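Local structure of Xaa-Pro dipeptidase (Mycobacterium tuberculosis, 5E2C) at residues R59-A62 against A63-P67; G78-L81 against A82-G86. The protein is probably a metal-dependent aminopeptidase of the creatinase/prolidase family, of which this chain is the N-terminal domain. All blocks are in the same frame, centred on the assembly; numbering follows the deposited sequence. Where two conformers were deposited one is given.

Both contacts are local, each made along one helix of the creatinase/prolidase N-terminal domain. Contact 1 takes in all of the short helix 59-65 and the turn after it, about 17 Å from the centre of the chain. Contact 2 runs through helix 77-87 and lies deeper, about 8 Å from that centre. They do not touch, and their centres are 20 Å apart. A62 in contact 1 packs on L52 and T54 of strand 51-54, L81 in contact 2 on V51 and A53. The i to i+4 side-chain pairs differ. Contact 1 joins two neutral amides beside a loop. Contact 2 joins a tyrosine hydroxyl to an arginine, which also salt-bridges E70 of strand 70-73, outermost in this chain's sheet.

Contact 1 (R59-A62 against A63-P67)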
ATOM      1  N   ARG A  59     -14.617  19.064  -7.185  1.00 15.02           N
ATOM      2  CA  ARG A  59     -15.815  19.008  -8.013  1.00 17.23           C
ATOM      3  C   ARG A  59     -15.721  19.894  -9.251  1.00 16.87           C
ATOM      4  O   ARG A  59     -15.984  19.442 -10.360  1.00 16.46           O
ATOM      5  CB  ARG A  59     -17.056  19.384  -7.202  1.00 20.09           C
ATOM      6  CG  ARG A  59     -18.358  19.169  -7.955  1.00 23.29           C
ATOM      7  CD  ARG A  59     -19.519  19.819  -7.226  1.00 28.26           C
ATOM      8  NE  ARG A  59     -19.685  19.252  -5.892  1.00 31.85           N
ATOM      9  CZ  ARG A  59     -20.402  18.165  -5.602  1.00 33.05           C
ATOM     10  NH1 ARG A  59     -21.057  17.493  -6.547  1.00 36.32           N
ATOM     11  NH2 ARG A  59     -20.469  17.749  -4.341  1.00 33.90           N
ATOM     12  N   THR A  60     -15.343  21.150  -9.052  0.50 16.25           N
ATOM     13  CA  THR A  60     -15.223  22.088 -10.164  0.50 16.44           C
ATOM     14  C   THR A  60     -14.107  21.680 -11.130  0.50 14.39           C
ATOM     15  O   THR A  60     -14.279  21.726 -12.351  0.50 15.03           O
ATOM     16  CB  THR A  60     -14.972  23.510  -9.632  0.50 17.25           C
ATOM     17  OG1 THR A  60     -16.122  23.946  -8.896  0.50 22.35           O
ATOM     18  CG2 THR A  60     -14.708  24.459 -10.770  0.50 17.96           C
ATOM     19  N   GLN A  61     -12.978  21.254 -10.577  1.00 14.06           N
ATOM     20  CA  GLN A  61     -11.812  20.875 -11.382  1.00 13.42           C
ATOM     21  C   GLN A  61     -12.079  19.636 -12.225  1.00 12.63           C
ATOM     22  O   GLN A  61     -11.679  19.572 -13.380  1.00 12.11           O
ATOM     23  CB  GLN A  61     -10.591  20.631 -10.500  1.00 13.74           C
ATOM     24  CG  GLN A  61      -9.309  20.370 -11.275  1.00 14.21           C
ATOM     25  CD  GLN A  61      -8.077  20.385 -10.398  1.00 16.55           C
ATOM     26  OE1 GLN A  61      -8.012  21.126  -9.402  1.00 18.82           O
ATOM     27  NE2 GLN A  61      -7.087  19.588 -10.757  1.00 15.82           N
ATOM     28  N   ALA A  62     -12.733  18.637 -11.648  1.00 11.92           N
ATOM     29  CA  ALA A  62     -13.048  17.433 -12.408  1.00 12.12           C
ATOM     30  C   ALA A  62     -14.019  17.774 -13.540  1.00 12.14           C
ATOM     31  O   ALA A  62     -13.939  17.220 -14.633  1.00 12.33           O
ATOM     32  CB  ALA A  62     -13.623  16.351 -11.502  1.00 12.04           C
ATOM     33  N   ALA A  63     -14.928  18.713 -13.290  1.00 12.74           N
ATOM     34  CA  ALA A  63     -15.884  19.105 -14.314  1.00 13.28           C
ATOM     35  C   ALA A  63     -15.204  19.772 -15.506  1.00 12.08           C
ATOM     36  O   ALA A  63     -15.596  19.527 -16.642  1.00 14.72           O
ATOM     37  CB  ALA A  63     -16.964  20.012 -13.742  1.00 14.21           C
ATOM     38  N   SER A  64     -14.201  20.606 -15.253  1.00 11.93           N
ATOM     39  CA  SER A  64     -13.477  21.288 -16.325  1.00 12.78           C
ATOM     40  C   SER A  64     -12.408  20.424 -16.986  1.00 13.50           C
ATOM     41  O   SER A  64     -12.178  20.565 -18.182  1.00 12.43           O
ATOM     42  CB  SER A  64     -12.846  22.608 -15.853  1.00 14.05           C
ATOM     43  OG  SER A  64     -11.803  22.400 -14.932  1.00 13.16           O
ATOM     44  N   GLN A  65     -11.734  19.580 -16.213  1.00 12.72           N
ATOM     45  CA  GLN A  65     -10.652  18.761 -16.747  1.00 11.29           C
ATOM     46  C   GLN A  65     -11.143  17.488 -17.434  1.00 10.58           C
ATOM     47  O   GLN A  65     -10.520  17.039 -18.383  1.00 11.21           O
ATOM     48  CB  GLN A  65      -9.659  18.404 -15.657  1.00 11.77           C
ATOM     49  CG  GLN A  65      -8.840  19.590 -15.185  1.00 11.38           C
ATOM     50  CD  GLN A  65      -7.746  19.209 -14.223  1.00 11.21           C
ATOM     51  OE1 GLN A  65      -7.925  18.347 -13.360  1.00 11.31           O
ATOM     52  NE2 GLN A  65      -6.625  19.911 -14.305  1.00 13.02           N
ATOM     53  N   ALA A  66     -12.244  16.919 -16.959  1.00 11.72           N
ATOM     54  CA  ALA A  66     -12.751  15.642 -17.485  1.00 11.53           C
ATOM     55  C   ALA A  66     -14.241  15.716 -17.772  1.00 11.00           C
ATOM     56  O   ALA A  66     -15.023  14.900 -17.261  1.00 11.03           O
ATOM     57  CB  ALA A  66     -12.445  14.516 -16.498  1.00 12.53           C
ATOM     58  N   PRO A  67     -14.661  16.687 -18.614  1.00 11.85           N
ATOM     59  CA  PRO A  67     -16.086  16.837 -18.911  1.00 12.97           C
ATOM     60  C   PRO A  67     -16.708  15.656 -19.655  1.00 13.28           C
ATOM     61  O   PRO A  67     -17.935  15.524 -19.676  1.00 14.64           O
ATOM     62  CB  PRO A  67     -16.133  18.102 -19.781  1.00 14.16           C
ATOM     63  CG  PRO A  67     -14.764  18.194 -20.382  1.00 13.72           C
ATOM     64  CD  PRO A  67     -13.850  17.699 -19.308  1.00 12.41           C
TER
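R59 O accepts the amide of A63 at 3.2 Å, the first of four i to i+4 backbone bonds in the short helix of a beta-alpha-beta unit. The strands of the unit are 51-54 and 70-73. T60 O takes S64 N in the same way. CB of A63 lies close to both carbonyls, 3.5 Å from T60 O.

Q61 works through backbone and side chain together. Its O receives Q65 N at 2.8 Å, the shortest of the four backbone bonds. Its CG stands anti to the backbone N (chi1 -174°) and the chain beyond is extended, which carries the amide out beside Q65. The side-chain bond runs from Q61 NE2 to Q65 OE1 at 3.0 Å. The two amide planes are perpendicular. OE1 lies in the amide plane of Q61, but NE2 stands above the carbonyl plane of Q65, 49° out of it. Q65 also holds S35 N with OE1, so this oxygen has two N-H donors and joins the helix to the loop.

A62 is buried. Its methyl group packs on L52, T54 and V71 of the two strands and on F34. A66 also packs on L52. It is the first residue to leave helical angles, and its N-H makes the last of the four bonds, A66 N to A62 O at 2.9 Å.

Contact 2 (G78-L81 against A82-G86); sequences GRYL and AGRAG
Y80 and R84 sit one helical turn apart and run out from the helix in the same direction, one alongside the other. The ring and the guanidinium are nearly perpendicular, 88° apart. The arginine chain passes over one face of the ring, with R84 CG 3.5 Å from Y80 CE2. R84 CD then comes alongside the hydroxyl, 3.4 Å from Y80 OH. From there the guanidinium turns its edge to the phenol. R84 NH1 donates to Y80 OH at 2.8 Å, with an N-H...O angle of 161°. The oxygen lies in the guanidinium plane.

Torsions in both residues bring the groups together. Y80 leaves the helix with CG anti to the backbone N (chi1 173°). R84 is bent at both chi2 and chi3. These bends keep the chain on one side of the ring and bring NH1 down to the hydroxyl. The second amino group, NH2, forms a salt bridge with E70. The guanidinium is thus gripped from two residues, which should limit its rotation. The charge of E70 probably strengthens that hold.

The backbone of this helix is regular. R84 N bonds to Y80 O at 3.0 Å, so this pair is joined by main chain and side chain alike. A82 N to G78 O and A85 N to L81 O continue the pattern. L81 is buried against V51, A53, A40 and L42 of the sheet. A82 meets L108 of helix 102-111.

This is an i to i+4 tyrosine-arginine pair on helix 77-87, which packs between the mixed sheet and helix 102-111 of the creatinase/prolidase N-terminal domain.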
ATOM      1  N   GLY A  78     -11.636   4.968  -4.169  1.00 10.91           N
ATOM      2  CA  GLY A  78     -11.340   3.620  -4.649  1.00 10.73           C
ATOM      3  C   GLY A  78     -12.444   2.664  -4.266  1.00 10.59           C
ATOM      4  O   GLY A  78     -12.973   1.910  -5.093  1.00  9.85           O
ATOM      5  N   ARG A  79     -12.804   2.707  -2.994  1.00 11.82           N
ATOM      6  CA  ARG A  79     -13.869   1.883  -2.472  1.00 12.96           C
ATOM      7  C   ARG A  79     -15.191   2.101  -3.214  1.00 11.22           C
ATOM      8  O   ARG A  79     -15.886   1.154  -3.583  1.00 11.14           O
ATOM      9  CB  ARG A  79     -14.028   2.200  -0.994  1.00 15.74           C
ATOM     10  CG  ARG A  79     -14.943   1.274  -0.281  1.00 19.18           C
ATOM     11  CD  ARG A  79     -15.462   1.917   0.982  1.00 22.86           C
ATOM     12  NE  ARG A  79     -16.459   1.025   1.521  1.00 28.60           N
ATOM     13  CZ  ARG A  79     -17.718   0.939   1.095  1.00 32.93           C
ATOM     14  NH1 ARG A  79     -18.188   1.748   0.138  1.00 34.35           N
ATOM     15  NH2 ARG A  79     -18.517   0.040   1.652  1.00 36.64           N
ATOM     16  N   TYR A  80     -15.546   3.361  -3.436  1.00 10.35           N
ATOM     17  CA  TYR A  80     -16.738   3.670  -4.199  1.00 10.17           C
ATOM     18  C   TYR A  80     -16.732   3.016  -5.568  1.00  9.45           C
ATOM     19  O   TYR A  80     -17.717   2.390  -5.971  1.00 10.12           O
ATOM     20  CB  TYR A  80     -16.896   5.183  -4.348  1.00 11.15           C
ATOM     21  CG  TYR A  80     -18.026   5.500  -5.273  1.00 12.29           C
ATOM     22  CD1 TYR A  80     -19.343   5.437  -4.822  1.00 13.42           C
ATOM     23  CD2 TYR A  80     -17.799   5.800  -6.603  1.00 12.76           C
ATOM     24  CE1 TYR A  80     -20.389   5.675  -5.675  1.00 15.36           C
ATOM     25  CE2 TYR A  80     -18.845   6.054  -7.464  1.00 15.48           C
ATOM     26  CZ  TYR A  80     -20.142   5.997  -6.984  1.00 16.90           C
ATOM     27  OH  TYR A  80     -21.192   6.246  -7.822  1.00 19.71           O
ATOM     28  N   LEU A  81     -15.611   3.143  -6.282  1.00  8.41           N
ATOM     29  CA  LEU A  81     -15.508   2.577  -7.619  1.00  8.92           C
ATOM     30  C   LEU A  81     -15.503   1.051  -7.648  1.00  9.06           C
ATOM     31  O   LEU A  81     -16.112   0.456  -8.544  1.00  9.50           O
ATOM     32  CB  LEU A  81     -14.306   3.142  -8.374  1.00  9.71           C
ATOM     33  CG  LEU A  81     -14.477   4.623  -8.723  1.00  9.36           C
ATOM     34  CD1 LEU A  81     -13.202   5.165  -9.374  1.00 10.25           C
ATOM     35  CD2 LEU A  81     -15.672   4.884  -9.630  1.00 10.20           C
ATOM     36  N   ALA A  82     -14.858   0.420  -6.676  1.00  8.81           N
ATOM     37  CA  ALA A  82     -14.950  -1.030  -6.563  1.00  9.83           C
ATOM     38  C   ALA A  82     -16.417  -1.440  -6.363  1.00 10.06           C
ATOM     39  O   ALA A  82     -16.879  -2.398  -6.981  1.00 11.25           O
ATOM     40  CB  ALA A  82     -14.083  -1.561  -5.448  1.00 10.89           C
ATOM     41  N   GLY A  83     -17.154  -0.701  -5.541  1.00 10.24           N
ATOM     42  CA  GLY A  83     -18.571  -0.995  -5.338  1.00 11.76           C
ATOM     43  C   GLY A  83     -19.377  -0.855  -6.618  1.00 11.39           C
ATOM     44  O   GLY A  83     -20.232  -1.696  -6.921  1.00 13.63           O
ATOM     45  N   ARG A  84     -19.092   0.186  -7.393  1.00 12.12           N
ATOM     46  CA  ARG A  84     -19.701   0.364  -8.709  1.00 12.98           C
ATOM     47  C   ARG A  84     -19.394  -0.802  -9.637  1.00 12.87           C
ATOM     48  O   ARG A  84     -20.281  -1.279 -10.340  1.00 15.48           O
ATOM     49  CB  ARG A  84     -19.242   1.681  -9.349  1.00 15.23           C
ATOM     50  CG  ARG A  84     -19.879   2.917  -8.742  1.00 17.61           C
ATOM     51  CD  ARG A  84     -21.306   3.154  -9.241  1.00 21.99           C
ATOM     52  NE  ARG A  84     -21.403   3.387 -10.687  1.00 22.02           N
ATOM     53  CZ  ARG A  84     -21.400   4.580 -11.298  1.00 20.10           C
ATOM     54  NH1 ARG A  84     -21.292   5.719 -10.606  1.00 19.66           N
ATOM     55  NH2 ARG A  84     -21.528   4.634 -12.620  1.00 21.21           N
ATOM     56  N   ALA A  85     -18.148  -1.272  -9.620  1.00 11.96           N
ATOM     57  CA  ALA A  85     -17.744  -2.408 -10.442  1.00 12.43           C
ATOM     58  C   ALA A  85     -18.560  -3.649 -10.065  1.00 13.22           C
ATOM     59  O   ALA A  85     -19.043  -4.361 -10.940  1.00 15.25           O
ATOM     60  CB  ALA A  85     -16.248  -2.682 -10.304  1.00 12.71           C
ATOM     61  N   GLY A  86     -18.759  -3.881  -8.770  1.00 13.44           N
ATOM     62  CA  GLY A  86     -19.513  -5.061  -8.320  1.00 14.34           C
ATOM     63  C   GLY A  86     -20.971  -5.003  -8.764  1.00 16.15           C
ATOM     64  O   GLY A  86     -21.540  -6.003  -9.222  1.00 16.33           O
TER